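Local coordinates for B12-binding domain-containing protein (Kitasatospora setae, PDB 6WTE) that binds cobalamin and a [4Fe-4S] cluster and, as the radical SAM methylase TsrM, probably transfers methyl groups by a non-radical route, at residues L303-V307 and T544-S549; H511-M515 and W551-E555; I288-R292 and A323-C327; T374-F380 and A402-S408. All coordinates share one frame; numbering follows the deposited sequence. Where two conformers were deposited one is given.

Contact 1: L303-V307 and T544-S549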
loop_
_atom_site.group_PDB
_atom_site.type_symbol
_atom_site.label_atom_id
_atom_site.label_comp_id
_atom_site.label_asym_id
_atom_site.label_seq_id
_atom_site.Cartn_x
_atom_site.Cartn_y
_atom_site.Cartn_z
ATOM N N LEU A 303 -1.873 24.542 -0.060
ATOM C CA LEU A 303 -1.941 23.096 -0.252
ATOM C C LEU A 303 -1.341 22.687 -1.592
ATOM O O LEU A 303 -1.539 23.349 -2.612
ATOM C CB LEU A 303 -3.394 22.627 -0.174
ATOM C CG LEU A 303 -3.672 21.170 -0.560
ATOM C CD1 LEU A 303 -3.069 20.219 0.469
ATOM C CD2 LEU A 303 -5.172 20.931 -0.716
ATOM N N ARG A 304 -0.584 21.598 -1.579
ATOM C CA ARG A 304 -0.055 20.991 -2.796
ATOM C C ARG A 304 -0.496 19.532 -2.762
ATOM O O ARG A 304 0.095 18.722 -2.045
ATOM C CB ARG A 304 1.461 21.145 -2.874
ATOM C CG ARG A 304 1.898 22.611 -2.881
ATOM C CD ARG A 304 3.391 22.779 -3.117
ATOM N NE ARG A 304 4.206 22.366 -1.973
ATOM C CZ ARG A 304 4.663 23.187 -1.030
ATOM N NH1 ARG A 304 4.385 24.482 -1.071
ATOM N NH2 ARG A 304 5.404 22.708 -0.038
ATOM N N LEU A 305 -1.545 19.209 -3.515
ATOM C CA LEU A 305 -2.216 17.918 -3.420
ATOM C C LEU A 305 -1.681 16.966 -4.479
ATOM O O LEU A 305 -1.561 17.334 -5.653
ATOM C CB LEU A 305 -3.728 18.079 -3.582
ATOM C CG LEU A 305 -4.584 16.835 -3.348
ATOM C CD1 LEU A 305 -4.436 16.356 -1.914
ATOM C CD2 LEU A 305 -6.036 17.166 -3.660
ATOM N N TRP A 306 -1.395 15.736 -4.067
ATOM C CA TRP A 306 -0.888 14.701 -4.957
ATOM C C TRP A 306 -1.849 13.528 -4.881
ATOM O O TRP A 306 -2.104 13.008 -3.793
ATOM C CB TRP A 306 0.532 14.291 -4.561
ATOM C CG TRP A 306 1.472 15.470 -4.532
ATOM C CD1 TRP A 306 1.687 16.325 -3.486
ATOM C CD2 TRP A 306 2.297 15.933 -5.605
ATOM N NE1 TRP A 306 2.600 17.291 -3.845
ATOM C CE2 TRP A 306 2.984 17.074 -5.144
ATOM C CE3 TRP A 306 2.514 15.500 -6.918
ATOM C CZ2 TRP A 306 3.885 17.775 -5.943
ATOM C CZ3 TRP A 306 3.409 16.203 -7.709
ATOM C CH2 TRP A 306 4.084 17.325 -7.219
ATOM N N VAL A 307 -2.406 13.132 -6.025
ATOM C CA VAL A 307 -3.470 12.134 -6.034
ATOM C C VAL A 307 -3.078 10.966 -6.930
ATOM O O VAL A 307 -2.205 11.069 -7.795
ATOM C CB VAL A 307 -4.829 12.729 -6.479
ATOM C CG1 VAL A 307 -5.226 13.895 -5.576
ATOM C CG2 VAL A 307 -4.792 13.182 -7.957
ATOM N N THR A 544 10.279 20.107 -2.277
ATOM C CA THR A 544 8.985 19.668 -1.784
ATOM C C THR A 544 8.261 18.868 -2.862
ATOM O O THR A 544 8.642 18.869 -4.034
ATOM C CB THR A 544 8.136 20.868 -1.339
ATOM O OG1 THR A 544 7.880 21.719 -2.463
ATOM C CG2 THR A 544 8.866 21.672 -0.257
ATOM N N GLY A 545 7.217 18.155 -2.446
ATOM C CA GLY A 545 6.385 17.430 -3.385
ATOM C C GLY A 545 6.800 15.985 -3.553
ATOM O O GLY A 545 7.791 15.504 -2.994
ATOM N N ALA A 546 6.011 15.277 -4.358
ATOM C CA ALA A 546 6.303 13.881 -4.641
ATOM C C ALA A 546 7.676 13.748 -5.287
ATOM O O ALA A 546 8.108 14.604 -6.060
ATOM C CB ALA A 546 5.225 13.280 -5.552
ATOM N N PHE A 547 8.362 12.662 -4.942
ATOM C CA PHE A 547 9.695 12.425 -5.483
ATOM C C PHE A 547 9.697 12.474 -7.005
ATOM O O PHE A 547 10.596 13.078 -7.605
ATOM C CB PHE A 547 10.233 11.081 -4.992
ATOM C CG PHE A 547 10.650 11.082 -3.549
ATOM C CD1 PHE A 547 10.854 12.277 -2.869
ATOM C CD2 PHE A 547 10.840 9.891 -2.872
ATOM C CE1 PHE A 547 11.237 12.277 -1.541
ATOM C CE2 PHE A 547 11.225 9.884 -1.544
ATOM C CZ PHE A 547 11.422 11.077 -0.877
ATOM N N TRP A 548 8.689 11.882 -7.646
ATOM C CA TRP A 548 8.691 11.822 -9.102
ATOM C C TRP A 548 8.519 13.188 -9.755
ATOM O O TRP A 548 8.868 13.341 -10.931
ATOM C CB TRP A 548 7.620 10.845 -9.593
ATOM C CG TRP A 548 6.190 11.184 -9.250
ATOM C CD1 TRP A 548 5.462 10.704 -8.201
ATOM C CD2 TRP A 548 5.307 12.030 -9.996
ATOM N NE1 TRP A 548 4.186 11.211 -8.234
ATOM C CE2 TRP A 548 4.064 12.027 -9.330
ATOM C CE3 TRP A 548 5.446 12.789 -11.167
ATOM C CZ2 TRP A 548 2.972 12.759 -9.785
ATOM C CZ3 TRP A 548 4.363 13.519 -11.616
ATOM C CH2 TRP A 548 3.141 13.498 -10.930
ATOM N N SER A 549 8.027 14.191 -9.021
ATOM C CA SER A 549 7.909 15.528 -9.597
ATOM C C SER A 549 9.260 16.181 -9.851
ATOM O O SER A 549 9.316 17.207 -10.535
ATOM C CB SER A 549 7.070 16.431 -8.685
ATOM O OG SER A 549 7.796 16.850 -7.538
#

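Contact 2: H511-M515 and W551-E555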
loop_
_atom_site.group_PDB
_atom_site.type_symbol
_atom_site.label_atom_id
_atom_site.label_comp_id
_atom_site.label_asym_id
_atom_site.label_seq_id
_atom_site.Cartn_x
_atom_site.Cartn_y
_atom_site.Cartn_z
ATOM N N HIS A 511 15.488 8.827 -21.099
ATOM C CA HIS A 511 15.785 8.291 -19.770
ATOM C C HIS A 511 15.448 9.286 -18.665
ATOM O O HIS A 511 15.098 8.886 -17.547
ATOM C CB HIS A 511 17.260 7.899 -19.689
ATOM C CG HIS A 511 17.587 6.620 -20.391
ATOM N ND1 HIS A 511 18.879 6.252 -20.700
ATOM C CD2 HIS A 511 16.795 5.612 -20.826
ATOM C CE1 HIS A 511 18.867 5.079 -21.306
ATOM N NE2 HIS A 511 17.615 4.667 -21.394
ATOM N N HIS A 512 15.533 10.585 -18.957
ATOM C CA HIS A 512 15.243 11.582 -17.936
ATOM C C HIS A 512 13.789 11.524 -17.487
ATOM O O HIS A 512 13.479 11.910 -16.357
ATOM C CB HIS A 512 15.572 12.973 -18.471
ATOM C CG HIS A 512 14.672 13.407 -19.580
ATOM N ND1 HIS A 512 13.803 14.472 -19.464
ATOM C CD2 HIS A 512 14.470 12.892 -20.817
ATOM C CE1 HIS A 512 13.133 14.616 -20.594
ATOM N NE2 HIS A 512 13.513 13.666 -21.428
ATOM N N ARG A 513 12.881 11.046 -18.345
ATOM C CA ARG A 513 11.458 11.094 -18.032
ATOM C C ARG A 513 10.838 9.716 -17.824
ATOM O O ARG A 513 9.610 9.594 -17.842
ATOM C CB ARG A 513 10.687 11.860 -19.114
ATOM C CG ARG A 513 10.651 11.226 -20.510
ATOM C CD ARG A 513 9.815 12.112 -21.450
ATOM N NE ARG A 513 9.712 11.619 -22.824
ATOM C CZ ARG A 513 8.669 10.946 -23.307
ATOM N NH1 ARG A 513 7.630 10.665 -22.529
ATOM N NH2 ARG A 513 8.666 10.549 -24.572
ATOM N N VAL A 514 11.651 8.680 -17.610
ATOM C CA VAL A 514 11.124 7.343 -17.368
ATOM C C VAL A 514 11.701 6.788 -16.078
ATOM O O VAL A 514 12.835 7.094 -15.691
ATOM C CB VAL A 514 11.422 6.363 -18.521
ATOM C CG1 VAL A 514 10.892 6.904 -19.828
ATOM C CG2 VAL A 514 12.908 6.072 -18.615
ATOM N N MET A 515 10.906 5.949 -15.422
ATOM C CA MET A 515 11.335 5.149 -14.283
ATOM C C MET A 515 11.208 3.686 -14.673
ATOM O O MET A 515 10.102 3.214 -14.944
ATOM C CB MET A 515 10.488 5.456 -13.054
ATOM C CG MET A 515 10.789 6.806 -12.429
ATOM S SD MET A 515 9.881 6.969 -10.887
ATOM C CE MET A 515 10.477 8.543 -10.278
ATOM N N TRP A 551 11.972 14.099 -10.851
ATOM C CA TRP A 551 12.749 13.084 -11.554
ATOM C C TRP A 551 13.390 13.644 -12.822
ATOM O O TRP A 551 14.583 13.429 -13.072
ATOM C CB TRP A 551 11.844 11.889 -11.869
ATOM C CG TRP A 551 12.550 10.684 -12.417
ATOM C CD1 TRP A 551 12.456 10.190 -13.685
ATOM C CD2 TRP A 551 13.446 9.814 -11.712
ATOM N NE1 TRP A 551 13.241 9.064 -13.815
ATOM C CE2 TRP A 551 13.858 8.813 -12.618
ATOM C CE3 TRP A 551 13.939 9.783 -10.402
ATOM C CZ2 TRP A 551 14.745 7.800 -12.259
ATOM C CZ3 TRP A 551 14.817 8.769 -10.045
ATOM C CH2 TRP A 551 15.214 7.797 -10.974
ATOM N N ARG A 552 12.626 14.382 -13.630
ATOM C CA ARG A 552 13.194 14.928 -14.865
ATOM C C ARG A 552 14.461 15.734 -14.603
ATOM O O ARG A 552 15.428 15.648 -15.369
ATOM C CB ARG A 552 12.167 15.798 -15.589
ATOM C CG ARG A 552 11.133 15.013 -16.366
ATOM C CD ARG A 552 10.385 15.902 -17.345
ATOM N NE ARG A 552 9.391 15.125 -18.078
ATOM C CZ ARG A 552 8.777 15.525 -19.182
ATOM N NH1 ARG A 552 9.051 16.713 -19.710
ATOM N NH2 ARG A 552 7.893 14.727 -19.768
ATOM N N GLY A 553 14.488 16.499 -13.515
ATOM C CA GLY A 553 15.623 17.364 -13.257
ATOM C C GLY A 553 16.597 16.823 -12.232
ATOM O O GLY A 553 17.292 17.597 -11.568
ATOM N N ARG A 554 16.675 15.497 -12.095
ATOM C CA ARG A 554 17.461 14.938 -10.998
ATOM C C ARG A 554 18.945 15.265 -11.131
ATOM O O ARG A 554 19.623 15.505 -10.123
ATOM C CB ARG A 554 17.235 13.424 -10.900
ATOM C CG ARG A 554 17.532 12.615 -12.157
ATOM C CD ARG A 554 16.951 11.216 -11.949
ATOM N NE ARG A 554 17.232 10.276 -13.032
ATOM C CZ ARG A 554 16.535 10.223 -14.159
ATOM N NH1 ARG A 554 15.542 11.079 -14.354
ATOM N NH2 ARG A 554 16.828 9.321 -15.091
ATOM N N GLU A 555 19.475 15.286 -12.357
ATOM C CA GLU A 555 20.884 15.637 -12.519
ATOM C C GLU A 555 21.145 17.081 -12.105
ATOM O O GLU A 555 22.141 17.367 -11.428
ATOM C CB GLU A 555 21.340 15.399 -13.958
ATOM C CG GLU A 555 21.493 13.926 -14.314
ATOM C CD GLU A 555 22.279 13.711 -15.590
ATOM O OE1 GLU A 555 23.355 14.325 -15.737
ATOM O OE2 GLU A 555 21.817 12.931 -16.451
HETATM O O HOH W 1 15.024 16.802 -17.849
#

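Contact 3: I288-R292 and A323-C327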
loop_
_atom_site.group_PDB
_atom_site.type_symbol
_atom_site.label_atom_id
_atom_site.label_comp_id
_atom_site.label_asym_id
_atom_site.label_seq_id
_atom_site.Cartn_x
_atom_site.Cartn_y
_atom_site.Cartn_z
ATOM N N ILE A 288 -12.647 22.057 -0.366
ATOM C CA ILE A 288 -11.301 22.611 -0.241
ATOM C C ILE A 288 -11.236 23.983 -0.897
ATOM O O ILE A 288 -10.690 24.944 -0.337
ATOM C CB ILE A 288 -10.262 21.658 -0.855
ATOM C CG1 ILE A 288 -10.190 20.346 -0.068
ATOM C CG2 ILE A 288 -8.901 22.328 -0.893
ATOM C CD1 ILE A 288 -9.302 19.319 -0.738
ATOM N N VAL A 289 -11.789 24.087 -2.103
ATOM C CA VAL A 289 -11.790 25.354 -2.828
ATOM C C VAL A 289 -12.582 26.403 -2.064
ATOM O O VAL A 289 -12.170 27.565 -1.967
ATOM C CB VAL A 289 -12.346 25.147 -4.248
ATOM C CG1 VAL A 289 -12.588 26.489 -4.930
ATOM C CG2 VAL A 289 -11.392 24.294 -5.058
ATOM N N ARG A 290 -13.723 26.004 -1.498
ATOM C CA ARG A 290 -14.561 26.961 -0.784
ATOM C C ARG A 290 -13.835 27.535 0.425
ATOM O O ARG A 290 -13.894 28.744 0.670
ATOM C CB ARG A 290 -15.868 26.300 -0.345
ATOM C CG ARG A 290 -16.837 27.260 0.331
ATOM C CD ARG A 290 -17.907 26.531 1.136
ATOM N NE ARG A 290 -17.359 25.875 2.324
ATOM C CZ ARG A 290 -17.066 26.507 3.457
ATOM N NH1 ARG A 290 -17.260 27.816 3.557
ATOM N NH2 ARG A 290 -16.574 25.836 4.491
ATOM N N ARG A 291 -13.122 26.691 1.176
ATOM C CA ARG A 291 -12.389 27.196 2.334
ATOM C C ARG A 291 -11.234 28.091 1.913
ATOM O O ARG A 291 -10.979 29.124 2.546
ATOM C CB ARG A 291 -11.870 26.038 3.179
ATOM C CG ARG A 291 -12.956 25.236 3.857
ATOM C CD ARG A 291 -12.377 24.436 4.992
ATOM N NE ARG A 291 -13.309 23.422 5.459
ATOM C CZ ARG A 291 -13.089 22.636 6.505
ATOM N NH1 ARG A 291 -11.962 22.753 7.197
ATOM N NH2 ARG A 291 -13.991 21.728 6.849
ATOM N N ARG A 292 -10.521 27.707 0.850
ATOM C CA ARG A 292 -9.421 28.528 0.356
ATOM C C ARG A 292 -9.912 29.918 -0.019
ATOM O O ARG A 292 -9.298 30.932 0.341
ATOM C CB ARG A 292 -8.767 27.846 -0.847
ATOM C CG ARG A 292 -7.846 26.692 -0.476
ATOM C CD ARG A 292 -7.461 25.866 -1.698
ATOM N NE ARG A 292 -6.906 26.682 -2.777
ATOM C CZ ARG A 292 -5.667 26.566 -3.247
ATOM N NH1 ARG A 292 -5.253 27.349 -4.235
ATOM N NH2 ARG A 292 -4.837 25.678 -2.731
ATOM N N ALA A 323 -7.327 21.528 -10.152
ATOM C CA ALA A 323 -6.479 22.708 -10.281
ATOM C C ALA A 323 -6.833 23.751 -9.230
ATOM O O ALA A 323 -5.945 24.308 -8.578
ATOM C CB ALA A 323 -6.598 23.297 -11.688
ATOM N N ALA A 324 -8.128 23.997 -9.023
ATOM C CA ALA A 324 -8.539 25.047 -8.101
ATOM C C ALA A 324 -8.215 24.687 -6.660
ATOM O O ALA A 324 -7.972 25.579 -5.840
ATOM C CB ALA A 324 -10.036 25.322 -8.255
ATOM N N ALA A 325 -8.200 23.392 -6.343
ATOM C CA ALA A 325 -7.948 22.929 -4.980
ATOM C C ALA A 325 -6.472 22.923 -4.606
ATOM O O ALA A 325 -6.151 22.820 -3.417
ATOM C CB ALA A 325 -8.524 21.520 -4.789
ATOM N N GLY A 326 -5.572 23.011 -5.573
ATOM C CA GLY A 326 -4.152 22.946 -5.315
ATOM C C GLY A 326 -3.466 21.659 -5.744
ATOM O O GLY A 326 -2.357 21.380 -5.263
ATOM N N CYS A 327 -4.082 20.871 -6.615
ATOM C CA CYS A 327 -3.436 19.665 -7.103
ATOM C C CYS A 327 -2.201 20.018 -7.922
ATOM O O CYS A 327 -2.258 20.849 -8.836
ATOM C CB CYS A 327 -4.419 18.855 -7.941
ATOM S SG CYS A 327 -3.767 17.305 -8.548
#

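Contact 4: T374-F380 and A402-S408. With EDO (1,2-ethanediol), chain K.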
loop_
_atom_site.group_PDB
_atom_site.type_symbol
_atom_site.label_atom_id
_atom_site.label_comp_id
_atom_site.label_asym_id
_atom_site.label_seq_id
_atom_site.Cartn_x
_atom_site.Cartn_y
_atom_site.Cartn_z
ATOM N N THR A 374 2.053 14.794 -14.319
ATOM C CA THR A 374 1.456 13.482 -14.534
ATOM C C THR A 374 2.506 12.389 -14.453
ATOM O O THR A 374 3.595 12.517 -15.023
ATOM C CB THR A 374 0.774 13.404 -15.901
ATOM O OG1 THR A 374 1.680 13.885 -16.901
ATOM C CG2 THR A 374 -0.487 14.250 -15.919
ATOM N N MET A 375 2.163 11.300 -13.771
ATOM C CA MET A 375 2.948 10.077 -13.822
ATOM C C MET A 375 2.051 8.944 -14.298
ATOM O O MET A 375 1.055 8.623 -13.642
ATOM C CB MET A 375 3.550 9.734 -12.465
ATOM C CG MET A 375 4.282 8.425 -12.509
ATOM S SD MET A 375 5.575 8.363 -11.291
ATOM C CE MET A 375 6.165 6.688 -11.549
ATOM N N VAL A 376 2.402 8.348 -15.435
ATOM C CA VAL A 376 1.645 7.238 -16.012
ATOM C C VAL A 376 2.398 5.943 -15.746
ATOM O O VAL A 376 3.592 5.837 -16.057
ATOM C CB VAL A 376 1.419 7.445 -17.518
ATOM C CG1 VAL A 376 0.681 6.249 -18.121
ATOM C CG2 VAL A 376 0.644 8.726 -17.762
ATOM N N GLU A 377 1.694 4.947 -15.207
ATOM C CA GLU A 377 2.290 3.680 -14.803
ATOM C C GLU A 377 1.857 2.559 -15.738
ATOM O O GLU A 377 0.694 2.490 -16.143
ATOM C CB GLU A 377 1.894 3.322 -13.370
ATOM C CG GLU A 377 2.172 4.421 -12.372
ATOM C CD GLU A 377 3.423 4.171 -11.566
ATOM O OE1 GLU A 377 4.324 3.451 -12.059
ATOM O OE2 GLU A 377 3.504 4.697 -10.438
ATOM N N ALA A 378 2.808 1.697 -16.093
ATOM C CA ALA A 378 2.548 0.486 -16.856
ATOM C C ALA A 378 3.069 -0.728 -16.097
ATOM O O ALA A 378 4.071 -0.650 -15.381
ATOM C CB ALA A 378 3.211 0.549 -18.236
ATOM N N LEU A 379 2.377 -1.855 -16.248
ATOM C CA LEU A 379 2.802 -3.118 -15.648
ATOM C C LEU A 379 2.897 -4.161 -16.749
ATOM O O LEU A 379 1.918 -4.405 -17.459
ATOM C CB LEU A 379 1.835 -3.571 -14.551
ATOM C CG LEU A 379 2.103 -4.963 -13.974
ATOM C CD1 LEU A 379 3.512 -5.081 -13.397
ATOM C CD2 LEU A 379 1.049 -5.306 -12.923
ATOM N N PHE A 380 4.075 -4.761 -16.904
ATOM C CA PHE A 380 4.316 -5.736 -17.954
ATOM C C PHE A 380 4.483 -7.127 -17.362
ATOM O O PHE A 380 5.020 -7.289 -16.267
ATOM C CB PHE A 380 5.562 -5.374 -18.766
ATOM C CG PHE A 380 5.415 -4.103 -19.549
ATOM C CD1 PHE A 380 4.257 -3.854 -20.275
ATOM C CD2 PHE A 380 6.423 -3.150 -19.548
ATOM C CE1 PHE A 380 4.114 -2.684 -20.994
ATOM C CE2 PHE A 380 6.289 -1.979 -20.270
ATOM C CZ PHE A 380 5.132 -1.742 -20.989
ATOM N N ALA A 402 3.896 12.239 -20.727
ATOM C CA ALA A 402 3.655 12.413 -19.304
ATOM C C ALA A 402 4.922 12.911 -18.628
ATOM O O ALA A 402 6.036 12.682 -19.109
ATOM C CB ALA A 402 3.206 11.100 -18.668
ATOM N N THR A 403 4.753 13.607 -17.504
ATOM C CA THR A 403 5.926 14.111 -16.796
ATOM C C THR A 403 6.887 12.973 -16.501
ATOM O O THR A 403 8.090 13.067 -16.768
ATOM C CB THR A 403 5.532 14.810 -15.494
ATOM O OG1 THR A 403 4.466 15.733 -15.737
ATOM C CG2 THR A 403 6.735 15.548 -14.911
ATOM N N VAL A 404 6.361 11.883 -15.958
ATOM C CA VAL A 404 7.121 10.670 -15.714
ATOM C C VAL A 404 6.288 9.499 -16.207
ATOM O O VAL A 404 5.061 9.485 -16.047
ATOM C CB VAL A 404 7.476 10.505 -14.219
ATOM C CG1 VAL A 404 8.201 9.188 -13.974
ATOM C CG2 VAL A 404 8.341 11.678 -13.740
ATOM N N THR A 405 6.951 8.525 -16.822
ATOM C CA THR A 405 6.322 7.265 -17.199
ATOM C C THR A 405 7.056 6.149 -16.472
ATOM O O THR A 405 8.265 5.979 -16.653
ATOM C CB THR A 405 6.368 7.068 -18.714
ATOM O OG1 THR A 405 5.941 8.281 -19.336
ATOM C CG2 THR A 405 5.432 5.943 -19.141
ATOM N N GLY A 406 6.330 5.392 -15.661
ATOM C CA GLY A 406 6.912 4.345 -14.834
ATOM C C GLY A 406 6.517 2.979 -15.362
ATOM O O GLY A 406 5.350 2.750 -15.699
ATOM N N PHE A 407 7.493 2.079 -15.431
ATOM C CA PHE A 407 7.275 0.721 -15.911
ATOM C C PHE A 407 7.625 -0.279 -14.819
ATOM O O PHE A 407 8.661 -0.156 -14.157
ATOM C CB PHE A 407 8.117 0.437 -17.156
ATOM C CG PHE A 407 7.859 1.381 -18.291
ATOM C CD1 PHE A 407 6.789 1.177 -19.148
ATOM C CD2 PHE A 407 8.675 2.484 -18.493
ATOM C CE1 PHE A 407 6.543 2.044 -20.194
ATOM C CE2 PHE A 407 8.436 3.354 -19.537
ATOM C CZ PHE A 407 7.368 3.134 -20.392
ATOM N N SER A 408 6.756 -1.269 -14.639
ATOM C CA SER A 408 6.973 -2.357 -13.700
ATOM C C SER A 408 6.923 -3.687 -14.445
ATOM O O SER A 408 6.329 -3.790 -15.521
ATOM C CB SER A 408 5.925 -2.338 -12.582
ATOM O OG SER A 408 5.994 -1.136 -11.830
HETATM C C1 EDO K . 5.740 18.037 -17.480
HETATM O O1 EDO K . 4.688 17.130 -17.823
HETATM C C2 EDO K . 5.130 19.416 -17.284
HETATM O O2 EDO K . 6.147 20.306 -16.816
HETATM O O HOH W 2 4.401 0.704 -12.887
#

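Contact 1: L303-V307 and T544-S549
With CG of Trp-306 swung beside its own backbone N (chi1 -56°) and the indole turned across that bond (chi2 86°), the ring leaves strand 304-309 and lies against the chain at Gly-545 and Ala-546. The backbone N of Ala-546 sits over one face of the indole, 3.6 Å from Trp-306 CE2, and the methyl CB of Ala-546 makes a CH-pi contact with the six-membered ring, 4.0 Å from its centroid. Gly-545 packs its CA 3.6 Å from Trp-306 CZ2; a side chain built there would clash with the indole. At the far end of the ring, CH2 of Trp-306 meets CB of Ser-549, whose OG joins its backbone N on Ala-546 O (OG at 2.7 Å) at the start of the 3-10 turn of residues 547-549. Here a loop from the C-terminal part of the chain lies against a parallel strand of the radical SAM core, close to Leu-218 of the cobalamin site. The indole of Trp-548 adds a further contact: the edge of Trp-306 points toward its face in an offset edge-to-face pair, planes at 86°. Replacing Trp-306 by an alanine would probably open a gap beneath Ala-546 and leave Asp-266, which accepts from NE1, without that mate. Thr-544 OG1 lies over one face of the guanidinium of Arg-304, whose NH2 is 3.5 Å from Thr-544 CB and forms a salt bridge with Asp-266.

Contact 2: H511-M515 and W551-E555
The indole of Trp-551 is gripped between unlike groups, the thioether chain of Met-515 on one face and the guanidinium of Arg-554 on the other. This is a Met-aromatic contact next to a type I turn, Trp-551 to Arg-554, that leads into helix 554-566 with Gly-553 as N-cap. CG of Met-515, set beside its backbone N (chi1 -73°), lies over the five-membered ring, and the extended chain beyond carries CE to 3.5 Å from Trp-551 CD2; SD stands farther above the same face. From the ring's rim, NE1 donates to Val-514 O at 2.8 Å, approaching from above that carbonyl's plane.

Arg-554 works as a clamp on backbone carbonyls. NH2 reaches His-511 O at 3.0 Å in a nearly straight bond (170°), while NH1 serves both His-512 O and Trp-551 O, and all three acceptors lie close to the guanidinium plane. NE forms a salt bridge with Glu-524, which would probably offset the charge. Arg-552 passes alongside Arg-513, the two chains pointing the same way, and its guanidinium bonds to the carbonyls of Ala-402 and Thr-403. A water ties the two segments, donating to Arg-552 O at 2.8 Å and hydrogen-bonded to ND1 of His-512 at 3.1 Å.

Contact 3: I288-R292 and A323-C327
Apolar contacts come first, and Val-289 carries most of them: its CG2 branch lies 3.6 Å from Ala-324 CB and equally close to the backbone N of Ala-325. That branch reaches the neighbouring helix because it stands beside the backbone N of Val-289, while CG1 is anti to it (chi1 170°). One residue earlier, Ile-288 presents CG2 to Ala-325 CB at 4.0 Å. The small alanine methyls let the backbones come near, with CA atoms of Val-289 and Ala-325 5.0 Å apart.

These are two helices of the barrel-like radical SAM core, 278-294 and 316-325, and the second ends here in a Schellman motif at Gly-326, whose positive phi (107°) turns the chain into strand 327-335.

Among polar groups, Arg-292, bent at chi3, spreads one face of its guanidinium over Ala-325 C and Gly-326 N. NH2 approaches Ala-325 O at 3.2 Å and NE approaches Ala-324 O at 3.4 Å, both at angles too poor for hydrogen bonds, though the positive group may still favour the carbonyl-rich C-terminal end of helix 316-325. A leucine in place of Arg-292 would probably lose this attraction and leave the flat cover over Gly-326 incomplete. NH2 also bonds weakly to Leu-300 O.

Contact 4: T374-F380 and A402-S408
Thr-374 and Thr-403 hold each other reciprocally at the start of the strands: Thr-374 N donates to Thr-403 OG1 at 3.0 Å, nearly straight (172°), and Thr-403 N donates to Thr-374 OG1. Thr-403 OG1 also makes a short 2.5 Å hydrogen bond with O1 of a 1,2-ethanediol that probably came from the crystallisation liquor. The backbones then run as a parallel ladder, Val-404 N to Thr-374 O through Phe-380 N to Ser-408 O. The bond from Ala-378 N to Gly-406 O measures 2.8 Å and points almost straight down the carbonyl. Toward the C-terminal half of the strands a water donates to Glu-377 OE1 and Ala-378 O and accepts from Ser-408 OG.

On one face, Met-375 CG stands anti to the backbone N (chi1 176°), and the extended chain rests SD 3.8 Å from Val-404 CG1. Met-375 CE and Glu-377 OE1 occupy the place a CB of Gly-406 would take. The other face carries Val-376, whose CG2 meets Ala-402 CB at 3.6 Å, and two rings touching rim to rim, Phe-380 CE2 to Phe-407 CD1 at 3.4 Å. Helix 387-398 covers Val-376, Ala-378 and Phe-380, completing the beta-alpha-beta crossover, a repeated element of the radical SAM core.

Overall arrangement
Contacts 1, 2 and 4 reach one curled sheet of the radical SAM core, while contact 3 joins two helices beside it. Strand 304-309 lies between those helices in the chain, so contacts 1 and 3 touch, centres 15 Å apart, with a probable hydrogen bond from Leu-305 N to Gly-326 O. Along the chain contact 3 opens first; contact 1 crosses it and closes late, with contact 4 nested inside its loop and contact 2 crossing its end. Centres of contacts 2 and 4 are 12 Å apart; that of contact 1 is about 16 Å from each, and Trp-548 packs on Met-375 and Met-515. The C-terminal segments thus tie the late chain to the strands near the cobalamin.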